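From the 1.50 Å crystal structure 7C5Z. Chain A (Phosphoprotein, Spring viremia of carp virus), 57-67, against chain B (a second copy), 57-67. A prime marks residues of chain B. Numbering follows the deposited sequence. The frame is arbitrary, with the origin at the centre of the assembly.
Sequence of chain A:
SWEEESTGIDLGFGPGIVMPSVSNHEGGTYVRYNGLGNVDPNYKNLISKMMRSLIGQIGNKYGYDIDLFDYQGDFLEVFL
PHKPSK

Chain A, residues 57-67: QIGNKYGYDID
Chain B 57-67: QIGNKYGYDID

The backbones are in register, Ile58 CA being 8.8 Å from Ile58′ CA and Tyr62 CA 8.9 Å from Tyr62′ CA, but apart from the Ile58 pair the side chains pair crosswise: Tyr62 with Tyr64′ and Ile66′, Ile58 with Ile66′, and the reverse. Each stretch opens with the end of a helix, residues 57-62, the two running side by side in the same direction; a loop then carries Tyr64 and Ile66 back to the partner. The contact buries 484 Å², both sides summed, and contains no direct hydrogen bond; packing of apolar and aromatic side chains accounts for it.

Gln57 lies out of reach of the partner, but its O accepts a helical bond from Lys61 N (3.1 Å). Ile58 points toward chain B in an m,t rotamer, which brings its CD1 to 3.9 Å from Ile58′ CD1 and 4.3 Å from Ile66′ CD1. A branched aliphatic chain suits this buried site, where no polar partner is offered. Gly59 makes no contact across the interface. Its O receives both Gly63 N (2.9 Å) and Tyr64 N (3.2 Å), and a CB here would lie 2.5 Å from Tyr64 O, so the returning loop can pack close against the helix. Asn60 and Lys61 leave the interface, Lys61 NZ bonding elsewhere in the structure.

Tyr62, with N bonded to Ile58 O (3.0 Å), ends the helix at phi/psi -96/-8°. Its chi1 of -64° (m) and chi2 of -46° lay the ring face-to-face on that of Tyr64′, centroids 3.8 Å apart and planes at 19°, with Tyr62 CE1 3.4 Å from Tyr64′ CE1. Tyr62 CE2 also lies 4.2 Å from Ile66′ CD1. The flat ring thus covers a broad surface, 87 Å² of the residue being buried, while its hydroxyl bonds elsewhere. A water joins the chains nearby, donating to Tyr62 O (2.7 Å) and hydrogen-bonding Tyr64′ OH (2.7 Å).

Gly63 breaks the helix at phi/psi 84/39°, a positive phi that favours glycine. The chain then extends at Tyr64 (-127/141°), whose ring, at chi1 -69° (m) and chi2 -85°, makes the reciprocal stack on Tyr62′: centroids 4.0 Å apart, planes at 25°, and Tyr64 CE1 3.4 Å from Tyr62′ CE1. Asp65 (-86/66°) points away, exposed. A weak bond from Ile66 N to Tyr64 O (3.0 Å) spans it. Ile66 (-68/137°; m,t) turns toward chain B again, its CD1 4.0 Å from Tyr62′ CE2 and 4.5 Å from Ile58′ CG2. Asp67, in strand conformation, lies beyond reach of the partner.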

# COMPACT_ATOMS: atom_id res chain seq x y z
N GLN A 57 -1.56 -8.40 -6.74
CA GLN A 57 -2.93 -8.49 -7.24
C GLN A 57 -3.13 -7.57 -8.42
O GLN A 57 -3.77 -7.95 -9.41
CB GLN A 57 -3.91 -8.14 -6.12
CG GLN A 57 -3.88 -9.10 -4.96
CD GLN A 57 -4.46 -10.46 -5.30
OE1 GLN A 57 -5.20 -10.61 -6.28
NE2 GLN A 57 -4.12 -11.46 -4.50
N ILE A 58 -2.59 -6.35 -8.35
CA ILE A 58 -2.77 -5.39 -9.44
C ILE A 58 -2.00 -5.84 -10.68
O ILE A 58 -2.53 -5.79 -11.80
CB ILE A 58 -2.33 -3.99 -8.98
CG1 ILE A 58 -3.29 -3.45 -7.92
CG2 ILE A 58 -2.18 -3.05 -10.21
CD1 ILE A 58 -2.82 -2.15 -7.22
N GLY A 59 -0.75 -6.27 -10.51
CA GLY A 59 0.03 -6.71 -11.66
C GLY A 59 -0.56 -7.94 -12.32
O GLY A 59 -0.54 -8.08 -13.55
N ASN A 60 -1.12 -8.85 -11.51
CA ASN A 60 -1.78 -10.03 -12.08
C ASN A 60 -3.00 -9.63 -12.90
O ASN A 60 -3.21 -10.15 -14.01
CB ASN A 60 -2.22 -10.98 -10.97
CG ASN A 60 -1.09 -11.85 -10.45
OD1 ASN A 60 0.04 -11.79 -10.92
ND2 ASN A 60 -1.40 -12.68 -9.45
N LYS A 61 -3.82 -8.72 -12.37
CA LYS A 61 -5.05 -8.35 -13.06
C LYS A 61 -4.76 -7.63 -14.37
O LYS A 61 -5.35 -7.94 -15.40
CB LYS A 61 -5.93 -7.49 -12.17
CG LYS A 61 -7.26 -7.12 -12.82
CD LYS A 61 -8.11 -6.31 -11.86
CE LYS A 61 -9.45 -5.92 -12.48
NZ LYS A 61 -10.27 -7.13 -12.78
N TYR A 62 -3.86 -6.65 -14.33
CA TYR A 62 -3.68 -5.76 -15.48
C TYR A 62 -2.53 -6.18 -16.39
O TYR A 62 -2.38 -5.60 -17.47
CB TYR A 62 -3.47 -4.33 -14.98
CG TYR A 62 -4.67 -3.75 -14.25
CD1 TYR A 62 -5.96 -3.89 -14.76
CD2 TYR A 62 -4.52 -3.07 -13.05
CE1 TYR A 62 -7.06 -3.35 -14.10
CE2 TYR A 62 -5.61 -2.53 -12.38
CZ TYR A 62 -6.88 -2.68 -12.90
OH TYR A 62 -7.95 -2.12 -12.24
N GLY A 63 -1.73 -7.17 -15.99
CA GLY A 63 -0.71 -7.73 -16.86
C GLY A 63 0.60 -6.98 -16.90
O GLY A 63 1.22 -6.87 -17.97
N TYR A 64 1.06 -6.46 -15.75
CA TYR A 64 2.35 -5.80 -15.62
C TYR A 64 3.12 -6.44 -14.48
O TYR A 64 2.54 -6.77 -13.45
CB TYR A 64 2.17 -4.30 -15.33
CG TYR A 64 1.61 -3.54 -16.49
CD1 TYR A 64 2.44 -3.06 -17.49
CD2 TYR A 64 0.24 -3.33 -16.60
CE1 TYR A 64 1.92 -2.37 -18.58
CE2 TYR A 64 -0.29 -2.64 -17.70
CZ TYR A 64 0.56 -2.17 -18.67
OH TYR A 64 0.05 -1.48 -19.75
N ASP A 65 4.43 -6.59 -14.67
CA ASP A 65 5.31 -7.18 -13.65
C ASP A 65 5.77 -6.09 -12.67
O ASP A 65 6.94 -5.71 -12.60
CB ASP A 65 6.50 -7.87 -14.30
CG ASP A 65 6.09 -9.09 -15.10
OD1 ASP A 65 5.10 -9.75 -14.72
OD2 ASP A 65 6.77 -9.38 -16.12
N ILE A 66 4.80 -5.56 -11.91
CA ILE A 66 5.11 -4.59 -10.87
C ILE A 66 5.89 -5.27 -9.75
O ILE A 66 5.56 -6.40 -9.36
CB ILE A 66 3.81 -3.95 -10.35
CG1 ILE A 66 3.02 -3.33 -11.51
CG2 ILE A 66 4.10 -2.89 -9.27
CD1 ILE A 66 1.61 -2.92 -11.11
N ASP A 67 6.93 -4.61 -9.24
CA ASP A 67 7.74 -5.22 -8.18
C ASP A 67 8.04 -4.21 -7.08
O ASP A 67 7.91 -3.00 -7.25
CB ASP A 67 9.05 -5.79 -8.71
CG ASP A 67 9.58 -6.94 -7.85
OD1 ASP A 67 8.89 -7.37 -6.89
OD2 ASP A 67 10.70 -7.41 -8.15
N GLN B 57 -0.40 6.36 -7.70
CA GLN B 57 0.74 6.31 -8.60
C GLN B 57 0.54 5.25 -9.67
O GLN B 57 0.85 5.48 -10.85
CB GLN B 57 2.02 6.03 -7.80
CG GLN B 57 2.29 7.12 -6.75
CD GLN B 57 2.44 8.48 -7.40
OE1 GLN B 57 1.68 9.41 -7.14
NE2 GLN B 57 3.41 8.59 -8.28
N ILE B 58 -0.01 4.09 -9.29
CA ILE B 58 -0.24 3.04 -10.28
C ILE B 58 -1.32 3.47 -11.26
O ILE B 58 -1.20 3.25 -12.48
CB ILE B 58 -0.59 1.71 -9.58
CG1 ILE B 58 0.60 1.22 -8.77
CG2 ILE B 58 -1.03 0.66 -10.60
CD1 ILE B 58 0.29 0.05 -7.82
N GLY B 59 -2.39 4.10 -10.74
CA GLY B 59 -3.44 4.61 -11.62
C GLY B 59 -2.93 5.69 -12.57
O GLY B 59 -3.28 5.70 -13.75
N ASN B 60 -2.08 6.60 -12.07
CA ASN B 60 -1.45 7.62 -12.91
C ASN B 60 -0.68 6.99 -14.07
O ASN B 60 -0.73 7.49 -15.20
CB ASN B 60 -0.48 8.47 -12.09
CG ASN B 60 -1.17 9.56 -11.29
OD1 ASN B 60 -2.36 9.81 -11.43
ND2 ASN B 60 -0.39 10.21 -10.42
N LYS B 61 0.06 5.93 -13.79
CA LYS B 61 0.92 5.32 -14.80
C LYS B 61 0.11 4.55 -15.84
O LYS B 61 0.37 4.65 -17.05
CB LYS B 61 1.92 4.40 -14.11
CG LYS B 61 2.69 3.46 -15.02
CD LYS B 61 4.01 4.06 -15.37
CE LYS B 61 4.83 3.18 -16.28
NZ LYS B 61 5.70 4.09 -17.03
N TYR B 62 -0.86 3.75 -15.40
CA TYR B 62 -1.50 2.79 -16.31
C TYR B 62 -2.92 3.17 -16.72
O TYR B 62 -3.49 2.48 -17.58
CB TYR B 62 -1.51 1.39 -15.67
CG TYR B 62 -0.12 0.83 -15.44
CD1 TYR B 62 0.77 0.67 -16.49
CD2 TYR B 62 0.29 0.46 -14.15
CE1 TYR B 62 2.05 0.16 -16.27
CE2 TYR B 62 1.55 -0.04 -13.93
CZ TYR B 62 2.43 -0.19 -15.00
OH TYR B 62 3.70 -0.70 -14.77
N GLY B 63 -3.51 4.21 -16.14
CA GLY B 63 -4.78 4.72 -16.63
C GLY B 63 -6.00 4.00 -16.11
O GLY B 63 -7.01 3.89 -16.84
N TYR B 64 -5.94 3.47 -14.90
CA TYR B 64 -7.08 2.85 -14.24
C TYR B 64 -7.43 3.66 -13.00
O TYR B 64 -6.54 4.10 -12.26
CB TYR B 64 -6.78 1.41 -13.83
CG TYR B 64 -6.64 0.45 -14.99
CD1 TYR B 64 -7.74 -0.23 -15.50
CD2 TYR B 64 -5.40 0.23 -15.58
CE1 TYR B 64 -7.61 -1.11 -16.56
CE2 TYR B 64 -5.26 -0.64 -16.64
CZ TYR B 64 -6.37 -1.31 -17.12
OH TYR B 64 -6.23 -2.18 -18.17
N ASP B 65 -8.73 3.83 -12.77
CA ASP B 65 -9.23 4.59 -11.62
C ASP B 65 -9.33 3.68 -10.40
O ASP B 65 -10.41 3.34 -9.91
CB ASP B 65 -10.57 5.24 -11.96
CG ASP B 65 -10.46 6.32 -13.02
OD1 ASP B 65 -9.41 7.01 -13.07
OD2 ASP B 65 -11.43 6.50 -13.79
N ILE B 66 -8.16 3.29 -9.90
CA ILE B 66 -8.10 2.46 -8.70
C ILE B 66 -8.48 3.31 -7.50
O ILE B 66 -8.06 4.47 -7.37
CB ILE B 66 -6.70 1.86 -8.55
CG1 ILE B 66 -6.29 1.07 -9.79
CG2 ILE B 66 -6.62 0.98 -7.32
CD1 ILE B 66 -4.85 0.62 -9.77
N ASP B 67 -9.28 2.74 -6.60
CA ASP B 67 -9.83 3.48 -5.48
C ASP B 67 -9.66 2.69 -4.19
O ASP B 67 -9.49 1.47 -4.21
CB ASP B 67 -11.31 3.81 -5.70
CG ASP B 67 -11.71 5.12 -5.06
OD1 ASP B 67 -10.88 5.69 -4.31
OD2 ASP B 67 -12.84 5.59 -5.31
O HOH W 1 -4.06 -3.73 -18.54